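TRAP solute Binding Protein (Uncultured marine bacterium, PDB 5I7I) binds aromatic acids such as 3-hydroxybenzoate and probably delivers them, as an extracellular solute-binding protein, to a TRAP transporter. Local coordinates at residues Ser31-Pro34 with Ser39-Lys42; Gln75-Val80 with Pro96-His101; Ala92-Gly97 with Met188-Val193; Pro146-Thr151 with Gly276-Ala281. All blocks are in the same frame, centred on the assembly; numbering follows the deposited sequence. Where two conformers were deposited one is given.

Contact 1 (Ser31-Pro34 with Ser39-Lys42)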
loop_
_atom_site.group_PDB
_atom_site.type_symbol
_atom_site.label_atom_id
_atom_site.label_comp_id
_atom_site.label_asym_id
_atom_site.label_seq_id
_atom_site.Cartn_x
_atom_site.Cartn_y
_atom_site.Cartn_z
ATOM N N SER A 31 2.098 -14.422 -0.343
ATOM C CA SER A 31 1.642 -13.123 -0.820
ATOM C C SER A 31 1.050 -13.285 -2.211
ATOM O O SER A 31 1.159 -14.340 -2.838
ATOM C CB SER A 31 2.781 -12.116 -0.797
ATOM O OG SER A 31 2.306 -10.802 -0.986
ATOM N N PHE A 32 0.431 -12.207 -2.700
ATOM C CA PHE A 32 -0.313 -12.242 -3.959
ATOM C C PHE A 32 0.470 -11.808 -5.201
ATOM O O PHE A 32 0.180 -12.333 -6.283
ATOM C CB PHE A 32 -1.634 -11.454 -3.877
ATOM C CG PHE A 32 -1.459 -9.980 -3.640
ATOM C CD1 PHE A 32 -1.284 -9.096 -4.698
ATOM C CD2 PHE A 32 -1.480 -9.481 -2.361
ATOM C CE1 PHE A 32 -1.099 -7.734 -4.460
ATOM C CE2 PHE A 32 -1.299 -8.136 -2.123
ATOM C CZ PHE A 32 -1.114 -7.256 -3.168
ATOM N N PRO A 33 1.406 -10.858 -5.144
ATOM C CA PRO A 33 2.083 -10.469 -6.389
ATOM C C PRO A 33 2.927 -11.610 -6.919
ATOM O O PRO A 33 3.352 -12.483 -6.149
ATOM C CB PRO A 33 2.975 -9.281 -5.967
ATOM C CG PRO A 33 2.391 -8.786 -4.718
ATOM C CD PRO A 33 1.900 -10.029 -4.027
ATOM N N PRO A 34 3.213 -11.626 -8.217
ATOM C CA PRO A 34 4.135 -12.628 -8.747
ATOM C C PRO A 34 5.562 -12.369 -8.280
ATOM O O PRO A 34 5.914 -11.288 -7.778
ATOM C CB PRO A 34 3.996 -12.461 -10.261
ATOM C CG PRO A 34 3.602 -11.031 -10.433
ATOM C CD PRO A 34 2.696 -10.742 -9.273
ATOM N N SER A 39 7.768 -6.176 -4.224
ATOM C CA SER A 39 7.488 -6.636 -2.874
ATOM C C SER A 39 8.139 -7.977 -2.579
ATOM O O SER A 39 8.594 -8.215 -1.456
ATOM C CB SER A 39 5.988 -6.684 -2.604
ATOM O OG SER A 39 5.348 -7.620 -3.443
ATOM N N ASN A 40 8.210 -8.860 -3.575
ATOM C CA ASN A 40 8.859 -10.152 -3.391
ATOM C C ASN A 40 10.354 -10.053 -3.676
ATOM O O ASN A 40 11.179 -10.332 -2.810
ATOM C CB ASN A 40 8.210 -11.193 -4.302
ATOM C CG ASN A 40 6.801 -11.529 -3.898
ATOM O OD1 ASN A 40 6.500 -11.716 -2.725
ATOM N ND2 ASN A 40 5.913 -11.565 -4.880
ATOM N N ALA A 41 10.719 -9.615 -4.871
ATOM C CA ALA A 41 12.099 -9.748 -5.321
ATOM C C ALA A 41 13.036 -8.766 -4.634
ATOM O O ALA A 41 14.215 -9.081 -4.442
ATOM C CB ALA A 41 12.175 -9.574 -6.839
ATOM N N LYS A 42 12.531 -7.592 -4.231
ATOM C CA LYS A 42 13.378 -6.532 -3.705
ATOM C C LYS A 42 13.010 -6.122 -2.291
ATOM O O LYS A 42 13.597 -5.173 -1.755
ATOM C CB LYS A 42 13.404 -5.341 -4.663
ATOM C CG LYS A 42 14.122 -5.686 -5.970
ATOM C CD LYS A 42 14.177 -4.490 -6.908
ATOM C CE LYS A 42 15.032 -4.787 -8.153
ATOM N NZ LYS A 42 14.619 -6.046 -8.833
HETATM O O HOH W 1 4.881 -9.730 -1.748
#
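The carboxamide of Asn40 turns its ND2 edge toward the carbonyls of Pro33 and Pro34. Its ND2 donates to Pro34 O at 2.9 Å, with an N-H...O angle of 154°. The acceptor lies in the amide plane of Asn40. ND2 itself sits well above the carbonyl plane of Pro34, 70° out of it, so the bond misses the lone pairs of that oxygen. A second, weak bond runs from Asn40 ND2 to Pro33 O at 3.0 Å. One amide nitrogen thus holds two successive carbonyls. The side chain reaches them with CG beside its own backbone N and anti to the carbonyl carbon (chi1 -69°).

The contact belongs to the turn that joins strand 25-31 to helix 38-54. It ties that turn to the helix in the lobe built on the sheet with strands 59-64, 25-31 and 87-91. Phe32 in the turn touches the bound 3-hydroxybenzoate, and the side chain of Pro33 is about 5 Å from it.

The other end of the Asn40 amide faces a water. This water donates to Asn40 OD1 at 2.7 Å and to Ser31 OG at 2.9 Å. It is also hydrogen-bonded to Ser39 OG, at 2.7 Å. Ser31 OG has a further hydrogen bond, to Trp89 O on strand 87-91. With an alanine in place of Asn40, the Pro34 carbonyl would probably lose its donor and the water one of its acceptors. Beside this polar group the ring of Pro33 packs alongside the serine hydroxyl, with Pro33 CG 3.4 Å from Ser39 OG.

Contact 2 (Gln75-Val80 with Pro96-His101)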
loop_
_atom_site.group_PDB
_atom_site.type_symbol
_atom_site.label_atom_id
_atom_site.label_comp_id
_atom_site.label_asym_id
_atom_site.label_seq_id
_atom_site.Cartn_x
_atom_site.Cartn_y
_atom_site.Cartn_z
ATOM N N GLN A 75 -7.647 -13.027 1.835
ATOM C CA GLN A 75 -7.503 -14.065 2.844
ATOM C C GLN A 75 -6.122 -14.099 3.487
ATOM O O GLN A 75 -5.963 -14.784 4.504
ATOM C CB GLN A 75 -7.823 -15.428 2.257
ATOM C CG GLN A 75 -9.204 -15.530 1.710
ATOM C CD GLN A 75 -9.481 -16.880 1.160
ATOM O OE1 GLN A 75 -9.234 -17.133 -0.016
ATOM N NE2 GLN A 75 -9.962 -17.779 2.010
ATOM N N LEU A 76 -5.139 -13.388 2.932
ATOM C CA LEU A 76 -3.795 -13.436 3.496
ATOM C C LEU A 76 -3.788 -13.073 4.976
ATOM O O LEU A 76 -3.115 -13.734 5.777
ATOM C CB LEU A 76 -2.840 -12.545 2.698
ATOM C CG LEU A 76 -2.477 -13.056 1.306
ATOM C CD1 LEU A 76 -1.872 -11.924 0.466
ATOM C CD2 LEU A 76 -1.530 -14.239 1.416
ATOM N N VAL A 77 -4.538 -12.051 5.380
ATOM C CA VAL A 77 -4.554 -11.684 6.799
ATOM C C VAL A 77 -5.145 -12.800 7.649
ATOM O O VAL A 77 -4.711 -13.016 8.789
ATOM C CB VAL A 77 -5.253 -10.334 7.063
ATOM C CG1 VAL A 77 -4.416 -9.187 6.546
ATOM C CG2 VAL A 77 -6.638 -10.292 6.454
ATOM N N ASP A 78 -6.156 -13.509 7.139
ATOM C CA ASP A 78 -6.729 -14.612 7.905
ATOM C C ASP A 78 -5.733 -15.750 8.025
ATOM O O ASP A 78 -5.562 -16.326 9.105
ATOM C CB ASP A 78 -8.008 -15.121 7.241
ATOM C CG ASP A 78 -9.084 -14.068 7.164
ATOM O OD1 ASP A 78 -9.109 -13.171 8.034
ATOM O OD2 ASP A 78 -9.916 -14.154 6.234
ATOM N N GLN A 79 -5.062 -16.075 6.923
ATOM C CA GLN A 79 -4.086 -17.162 6.913
ATOM C C GLN A 79 -2.979 -16.921 7.934
ATOM O O GLN A 79 -2.603 -17.829 8.689
ATOM C CB GLN A 79 -3.498 -17.325 5.519
ATOM C CG GLN A 79 -4.497 -17.825 4.496
ATOM C CD GLN A 79 -3.919 -17.902 3.112
ATOM O OE1 GLN A 79 -2.909 -17.274 2.824
ATOM N NE2 GLN A 79 -4.569 -18.647 2.235
ATOM N N VAL A 80 -2.452 -15.697 7.982
ATOM C CA VAL A 80 -1.369 -15.419 8.920
ATOM C C VAL A 80 -1.894 -15.342 10.354
ATOM O O VAL A 80 -1.220 -15.779 11.293
ATOM C CB VAL A 80 -0.545 -14.182 8.501
ATOM C CG1 VAL A 80 -1.239 -12.863 8.857
ATOM C CG2 VAL A 80 0.809 -14.245 9.157
ATOM N N PRO A 96 -11.962 -4.775 3.711
ATOM C CA PRO A 96 -12.568 -3.539 4.231
ATOM C C PRO A 96 -12.982 -3.662 5.686
ATOM O O PRO A 96 -13.456 -4.709 6.126
ATOM C CB PRO A 96 -13.793 -3.336 3.338
ATOM C CG PRO A 96 -14.046 -4.635 2.708
ATOM C CD PRO A 96 -12.705 -5.284 2.548
ATOM N N GLY A 97 -12.761 -2.574 6.431
ATOM C CA GLY A 97 -13.213 -2.450 7.800
ATOM C C GLY A 97 -12.367 -3.158 8.837
ATOM O O GLY A 97 -12.551 -2.910 10.033
ATOM N N ARG A 98 -11.432 -4.006 8.420
ATOM C CA ARG A 98 -10.701 -4.835 9.363
ATOM C C ARG A 98 -9.636 -4.053 10.125
ATOM O O ARG A 98 -9.321 -4.407 11.264
ATOM C CB ARG A 98 -10.047 -5.979 8.593
ATOM C CG ARG A 98 -9.357 -7.008 9.447
ATOM C CD ARG A 98 -10.196 -8.252 9.655
ATOM N NE ARG A 98 -9.347 -9.388 10.023
ATOM C CZ ARG A 98 -9.204 -10.512 9.324
ATOM N NH1 ARG A 98 -9.875 -10.713 8.194
ATOM N NH2 ARG A 98 -8.387 -11.463 9.774
ATOM N N PHE A 99 -9.077 -3.004 9.525
ATOM C CA PHE A 99 -7.990 -2.224 10.119
ATOM C C PHE A 99 -8.390 -0.757 10.049
ATOM O O PHE A 99 -7.840 0.026 9.263
ATOM C CB PHE A 99 -6.662 -2.507 9.413
ATOM C CG PHE A 99 -6.355 -3.977 9.304
ATOM C CD1 PHE A 99 -5.911 -4.701 10.406
ATOM C CD2 PHE A 99 -6.533 -4.635 8.105
ATOM C CE1 PHE A 99 -5.645 -6.053 10.306
ATOM C CE2 PHE A 99 -6.274 -5.981 7.998
ATOM C CZ PHE A 99 -5.816 -6.697 9.095
ATOM N N PRO A 100 -9.360 -0.353 10.868
ATOM C CA PRO A 100 -9.990 0.954 10.649
ATOM C C PRO A 100 -9.068 2.123 10.911
ATOM O O PRO A 100 -9.171 3.159 10.237
ATOM C CB PRO A 100 -11.170 0.947 11.624
ATOM C CG PRO A 100 -10.792 -0.073 12.671
ATOM C CD PRO A 100 -10.039 -1.137 11.901
ATOM N N HIS A 101 -8.149 2.007 11.875
ATOM C CA HIS A 101 -7.239 3.119 12.120
ATOM C C HIS A 101 -6.416 3.437 10.886
ATOM O O HIS A 101 -6.108 4.608 10.617
ATOM C CB HIS A 101 -6.289 2.810 13.273
ATOM C CG HIS A 101 -6.934 2.791 14.623
ATOM N ND1 HIS A 101 -7.616 1.698 15.106
ATOM C CD2 HIS A 101 -6.925 3.699 15.624
ATOM C CE1 HIS A 101 -8.060 1.962 16.325
ATOM N NE2 HIS A 101 -7.634 3.163 16.671
#
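Asp78 and Arg98 form a salt bridge, the polar part of this contact. In the conformer given for Arg98, both terminal nitrogens point end-on at one carboxylate oxygen. Arg98 NH1 lies 2.6 Å from Asp78 OD1, and Arg98 NH2 lies 2.5 Å from the same Asp78 OD1. These lengths are very short and the arginine is modelled in two conformers, so the exact values are doubtful. The shared acceptor bends both bonds, to N-H...O angles near 137°. NH1 comes in on the syn side of OD1, and the carboxylate and guanidinium planes are only 13° apart. Arg81 is close by, with a long, weak ion pair to Asp78.

The apolar part is carried by Val77, whose two methyls have different partners. Val77 CG2 sits over one face of the guanidinium, 3.7 Å from Arg98 NH1. Val77 CG1 meets the ring of Phe99 obliquely, 3.8 Å from Phe99 CZ. Arg98 CG, anti to the backbone N (chi1 -174°), lies over one face of the Phe99 ring; the chain then bends at chi2 on its way to the carboxylate.

The contact joins helix 76-82 to the loop between strand 87-91 and helix 114-126. Val77 and Phe99 both rest on Leu239 of strand 237-243 and on Tyr136 of strand 136-143, and Val77 also touches Thr90 of strand 87-91.

Contact 3 (Ala92-Gly97 with Met188-Val193). With 3HB (3-hydroxybenzoic acid), chain C.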
loop_
_atom_site.group_PDB
_atom_site.type_symbol
_atom_site.label_atom_id
_atom_site.label_comp_id
_atom_site.label_asym_id
_atom_site.label_seq_id
_atom_site.Cartn_x
_atom_site.Cartn_y
_atom_site.Cartn_z
ATOM N N ALA A 92 -3.641 -3.694 3.436
ATOM C CA ALA A 92 -4.582 -3.736 4.556
ATOM C C ALA A 92 -6.018 -3.616 4.074
ATOM O O ALA A 92 -6.901 -4.372 4.498
ATOM C CB ALA A 92 -4.285 -2.596 5.527
ATOM N N GLY A 93 -6.274 -2.662 3.189
ATOM C CA GLY A 93 -7.604 -2.381 2.713
ATOM C C GLY A 93 -8.192 -3.384 1.746
ATOM O O GLY A 93 -9.342 -3.217 1.328
ATOM N N TYR A 94 -7.451 -4.433 1.365
ATOM C CA TYR A 94 -8.090 -5.508 0.615
ATOM C C TYR A 94 -9.156 -6.210 1.443
ATOM O O TYR A 94 -9.995 -6.907 0.873
ATOM C CB TYR A 94 -7.070 -6.537 0.126
ATOM C CG TYR A 94 -6.224 -6.142 -1.080
ATOM C CD1 TYR A 94 -6.337 -4.892 -1.686
ATOM C CD2 TYR A 94 -5.323 -7.043 -1.609
ATOM C CE1 TYR A 94 -5.566 -4.572 -2.773
ATOM C CE2 TYR A 94 -4.564 -6.735 -2.694
ATOM C CZ TYR A 94 -4.670 -5.519 -3.277
ATOM O OH TYR A 94 -3.875 -5.247 -4.378
ATOM N N THR A 95 -9.154 -6.020 2.761
ATOM C CA THR A 95 -10.204 -6.496 3.658
ATOM C C THR A 95 -10.864 -5.272 4.281
ATOM O O THR A 95 -10.345 -4.724 5.264
ATOM C CB THR A 95 -9.621 -7.380 4.755
ATOM O OG1 THR A 95 -8.455 -6.791 5.328
ATOM C CG2 THR A 95 -9.275 -8.738 4.189
ATOM N N PRO A 96 -11.962 -4.775 3.711
ATOM C CA PRO A 96 -12.568 -3.539 4.231
ATOM C C PRO A 96 -12.982 -3.662 5.686
ATOM O O PRO A 96 -13.456 -4.709 6.126
ATOM C CB PRO A 96 -13.793 -3.336 3.338
ATOM C CG PRO A 96 -14.046 -4.635 2.708
ATOM C CD PRO A 96 -12.705 -5.284 2.548
ATOM N N GLY A 97 -12.761 -2.574 6.431
ATOM C CA GLY A 97 -13.213 -2.450 7.800
ATOM C C GLY A 97 -12.367 -3.158 8.837
ATOM O O GLY A 97 -12.551 -2.910 10.033
ATOM N N MET A 188 -10.765 -3.617 -6.867
ATOM C CA MET A 188 -10.253 -4.974 -7.062
ATOM C C MET A 188 -8.779 -5.033 -6.672
ATOM O O MET A 188 -8.066 -4.025 -6.789
ATOM C CB MET A 188 -10.394 -5.425 -8.519
ATOM C CG MET A 188 -9.472 -4.662 -9.478
ATOM S SD MET A 188 -9.936 -4.839 -11.205
ATOM C CE MET A 188 -11.457 -3.888 -11.200
ATOM N N PRO A 189 -8.284 -6.191 -6.216
ATOM C CA PRO A 189 -6.835 -6.345 -6.031
ATOM C C PRO A 189 -6.091 -6.174 -7.346
ATOM O O PRO A 189 -6.640 -6.368 -8.433
ATOM C CB PRO A 189 -6.697 -7.766 -5.474
ATOM C CG PRO A 189 -8.029 -8.036 -4.812
ATOM C CD PRO A 189 -9.026 -7.372 -5.724
ATOM N N VAL A 190 -4.837 -5.772 -7.239
ATOM C CA VAL A 190 -4.082 -5.339 -8.415
ATOM C C VAL A 190 -3.908 -6.429 -9.474
ATOM O O VAL A 190 -3.858 -6.094 -10.666
ATOM C CB VAL A 190 -2.764 -4.640 -8.025
ATOM C CG1 VAL A 190 -1.760 -5.615 -7.476
ATOM C CG2 VAL A 190 -2.186 -3.873 -9.216
ATOM N N PRO A 191 -3.819 -7.723 -9.146
ATOM C CA PRO A 191 -3.633 -8.711 -10.224
ATOM C C PRO A 191 -4.806 -8.801 -11.190
ATOM O O PRO A 191 -4.645 -9.387 -12.259
ATOM C CB PRO A 191 -3.422 -10.035 -9.474
ATOM C CG PRO A 191 -2.993 -9.624 -8.109
ATOM C CD PRO A 191 -3.775 -8.380 -7.828
ATOM N N ALA A 192 -5.967 -8.244 -10.840
ATOM C CA ALA A 192 -7.164 -8.269 -11.674
ATOM C C ALA A 192 -7.257 -7.082 -12.630
ATOM O O ALA A 192 -8.117 -7.085 -13.523
ATOM C CB ALA A 192 -8.404 -8.255 -10.774
ATOM N N VAL A 193 -6.380 -6.092 -12.486
ATOM C CA VAL A 193 -6.533 -4.829 -13.205
ATOM C C VAL A 193 -6.314 -5.012 -14.704
ATOM O O VAL A 193 -7.066 -4.472 -15.527
ATOM C CB VAL A 193 -5.562 -3.794 -12.629
ATOM C CG1 VAL A 193 -5.502 -2.558 -13.510
ATOM C CG2 VAL A 193 -5.989 -3.415 -11.224
HETATM C "C1'" 3HB C . -2.553 -1.884 -5.207
HETATM O "O1'" 3HB C . -2.867 -0.759 -5.673
HETATM O "O2'" 3HB C . -3.445 -2.734 -4.952
HETATM C C1 3HB C . -1.090 -2.259 -5.009
HETATM C C2 3HB C . -0.113 -1.274 -5.139
HETATM C C3 3HB C . 1.212 -1.593 -4.973
HETATM C C4 3HB C . 1.584 -2.884 -4.707
HETATM C C5 3HB C . 0.610 -3.870 -4.572
HETATM C C6 3HB C . -0.726 -3.565 -4.726
HETATM O O3 3HB C . 2.161 -0.605 -5.103
#
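The 3-hydroxybenzoate pocket holds this contact, in which Tyr94 meets Pro189 and Val190. Tyr94 follows strand 87-91 of one sheet, and Pro189 and Val190 follow strand 184-187 of the other. The pocket lies between the two lobes, as in other two-lobed solute-binding proteins.

The tyrosine hydroxyl makes two bonds. Tyr94 OH donates to the carboxylate oxygen O2' of 3-hydroxybenzoate at 2.6 Å. It accepts from Val190 N at 3.1 Å, along a fairly straight path of 162°. Pro189 covers one face of the tyrosine ring. Its CB makes a CH-pi contact, 4.0 Å from the Tyr94 ring centroid and 27° off the ring normal. Val190 sends CG1 between its backbone N and carbonyl carbon (chi1 71°), which places this methyl 3.8 Å from Tyr94 OH and 3.6 Å from ligand C6. Arg168 and Glu210 also hydrogen-bond the ligand, and Arg168 binds Met188 O as well.

A phenylalanine in place of Tyr94 would probably leave Val190 N-H without its acceptor and the ligand carboxylate without one donor.

The hydroxyl's single proton goes to the ligand, and its oxygen receives the N-H of the other lobe. The two bonds suit each other: drawing the phenol proton toward the carboxylate would probably make its oxygen a better acceptor for Val190. Ligand recognition and the bond between the lobes therefore share one atom.

Contact 4 (Pro146-Thr151 with Gly276-Ala281)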
loop_
_atom_site.group_PDB
_atom_site.type_symbol
_atom_site.label_atom_id
_atom_site.label_comp_id
_atom_site.label_asym_id
_atom_site.label_seq_id
_atom_site.Cartn_x
_atom_site.Cartn_y
_atom_site.Cartn_z
ATOM N N PRO A 146 3.259 8.008 -3.375
ATOM C CA PRO A 146 1.898 8.387 -3.773
ATOM C C PRO A 146 1.473 7.815 -5.114
ATOM O O PRO A 146 2.221 7.817 -6.093
ATOM C CB PRO A 146 1.945 9.910 -3.792
ATOM C CG PRO A 146 2.965 10.244 -2.754
ATOM C CD PRO A 146 4.028 9.167 -2.890
ATOM N N GLY A 147 0.259 7.302 -5.147
ATOM C CA GLY A 147 -0.278 6.763 -6.373
ATOM C C GLY A 147 -0.526 7.807 -7.449
ATOM O O GLY A 147 -0.647 9.008 -7.189
ATOM N N LYS A 148 -0.576 7.310 -8.689
ATOM C CA LYS A 148 -0.824 8.107 -9.875
ATOM C C LYS A 148 -2.089 7.594 -10.556
ATOM O O LYS A 148 -2.597 6.497 -10.271
ATOM C CB LYS A 148 0.384 8.062 -10.814
ATOM C CG LYS A 148 1.632 8.802 -10.301
ATOM C CD LYS A 148 2.522 7.994 -9.341
ATOM C CE LYS A 148 3.629 8.844 -8.765
ATOM N NZ LYS A 148 4.415 8.134 -7.719
ATOM N N ILE A 149 -2.597 8.409 -11.483
ATOM C CA ILE A 149 -3.822 8.143 -12.232
ATOM C C ILE A 149 -3.439 7.662 -13.620
ATOM O O ILE A 149 -2.697 8.343 -14.330
ATOM C CB ILE A 149 -4.689 9.413 -12.320
ATOM C CG1 ILE A 149 -5.112 9.871 -10.935
ATOM C CG2 ILE A 149 -5.902 9.190 -13.191
ATOM C CD1 ILE A 149 -5.666 11.283 -10.883
ATOM N N HIS A 150 -3.993 6.528 -14.027
ATOM C CA HIS A 150 -3.646 5.909 -15.295
ATOM C C HIS A 150 -4.905 5.651 -16.104
ATOM O O HIS A 150 -5.891 5.108 -15.588
ATOM C CB HIS A 150 -2.901 4.606 -15.039
ATOM C CG HIS A 150 -1.807 4.768 -14.036
ATOM N ND1 HIS A 150 -0.570 5.277 -14.356
ATOM C CD2 HIS A 150 -1.785 4.537 -12.707
ATOM C CE1 HIS A 150 0.172 5.337 -13.266
ATOM N NE2 HIS A 150 -0.549 4.904 -12.252
ATOM N N THR A 151 -4.855 6.036 -17.365
ATOM C CA THR A 151 -5.924 5.801 -18.316
ATOM C C THR A 151 -5.326 5.281 -19.617
ATOM O O THR A 151 -4.131 5.430 -19.882
ATOM C CB THR A 151 -6.706 7.079 -18.563
ATOM O OG1 THR A 151 -5.774 8.101 -18.894
ATOM C CG2 THR A 151 -7.443 7.483 -17.304
ATOM N N GLY A 276 12.261 4.475 -4.101
ATOM C CA GLY A 276 13.175 4.140 -5.178
ATOM C C GLY A 276 12.533 3.307 -6.267
ATOM O O GLY A 276 12.911 3.406 -7.446
ATOM N N PHE A 277 11.598 2.425 -5.899
ATOM C CA PHE A 277 11.010 1.545 -6.898
ATOM C C PHE A 277 10.237 2.322 -7.958
ATOM O O PHE A 277 10.053 1.819 -9.080
ATOM C CB PHE A 277 10.038 0.551 -6.268
ATOM C CG PHE A 277 10.641 -0.456 -5.304
ATOM C CD1 PHE A 277 11.945 -0.919 -5.394
ATOM C CD2 PHE A 277 9.832 -0.973 -4.312
ATOM C CE1 PHE A 277 12.415 -1.863 -4.493
ATOM C CE2 PHE A 277 10.298 -1.895 -3.421
ATOM C CZ PHE A 277 11.592 -2.352 -3.510
ATOM N N GLU A 278 9.763 3.526 -7.637
ATOM C CA GLU A 278 9.056 4.316 -8.643
ATOM C C GLU A 278 9.942 4.648 -9.833
ATOM O O GLU A 278 9.432 4.807 -10.947
ATOM C CB GLU A 278 8.533 5.634 -8.059
ATOM C CG GLU A 278 7.492 5.513 -6.995
ATOM C CD GLU A 278 6.229 4.864 -7.505
ATOM O OE1 GLU A 278 5.406 5.563 -8.145
ATOM O OE2 GLU A 278 6.067 3.643 -7.300
ATOM N N VAL A 279 11.246 4.830 -9.616
ATOM C CA VAL A 279 12.124 5.419 -10.626
ATOM C C VAL A 279 12.250 4.514 -11.850
ATOM O O VAL A 279 11.962 4.969 -12.966
ATOM C CB VAL A 279 13.486 5.792 -10.018
ATOM C CG1 VAL A 279 14.415 6.341 -11.095
ATOM C CG2 VAL A 279 13.292 6.800 -8.900
ATOM N N PRO A 280 12.639 3.244 -11.717
ATOM C CA PRO A 280 12.777 2.429 -12.930
ATOM C C PRO A 280 11.436 2.145 -13.561
ATOM O O PRO A 280 11.356 2.003 -14.780
ATOM C CB PRO A 280 13.468 1.150 -12.434
ATOM C CG PRO A 280 13.229 1.127 -10.948
ATOM C CD PRO A 280 13.164 2.552 -10.530
ATOM N N ALA A 281 10.380 2.067 -12.751
ATOM C CA ALA A 281 9.057 1.754 -13.278
ATOM C C ALA A 281 8.510 2.915 -14.086
ATOM O O ALA A 281 7.915 2.712 -15.149
ATOM C CB ALA A 281 8.111 1.402 -12.130
#
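Glu278 reaches from helix 264-287 to Lys148, and the two side chains approach from opposite directions. Along the helix, Gly276 comes first; its O accepts from Val279 N at 3.1 Å. Phe277 turns elsewhere, against Lys42 and Glu210. Glu278 then carries the contact. Its OE1 takes a hydrogen bond from Lys148 NZ at 2.8 Å, as part of a salt bridge. The ammonium comes to the anti side of that oxygen and lies 30° out of the carboxylate plane. Lys148 is bent at chi2 (84°), which carries its chain back toward Pro146. There Lys148 NZ donates to Pro146 O at 2.7 Å, almost in line with the carbonyl bond.

The pair is buried, and each charge has more than one partner. Glu278 OE1 also accepts from Trp209 N, and OE2 accepts from Glu210 N. These bonds probably help to position Glu210, which is hydrogen-bonded to 3-hydroxybenzoate; that would make Glu278 a second-shell residue of the pocket. Val279 N bonds three residues back, to Gly276 O, and Pro280 has no N-H to donate, so the helix is kinked here.

Strand 148-151 lies between strands 204-207 and 223-227, antiparallel to both. Lys148 pairs through its backbone with Val207 and touches Thr226 with its side chain. Helix 264-287 meets helix 38-54 through Phe277, so the salt bridge ties this sheet to a helix that also packs on the other lobe.

In the fold
From the N terminus, contact 1 closes first, a short loop between strand 25-31 and helix 38-54. Contact 2 follows in series and closes a loop that carries strand 87-91. Contact 3 begins where contact 2 ends, sharing Pro96 and Gly97, and runs across to 188-193 on the other sheet. Contact 4 opens inside that span and closes beyond it, so contacts 3 and 4 cross. Phe32 of contact 1 packs on Leu76 of contact 2 and on Tyr94 and Val190 of contact 3. Lys42 touches Phe277 of contact 4. Contacts 1 and 2 stay in one lobe; contact 3 joins the two lobes at the ligand, and contact 4 fastens the second sheet to helix 264-287.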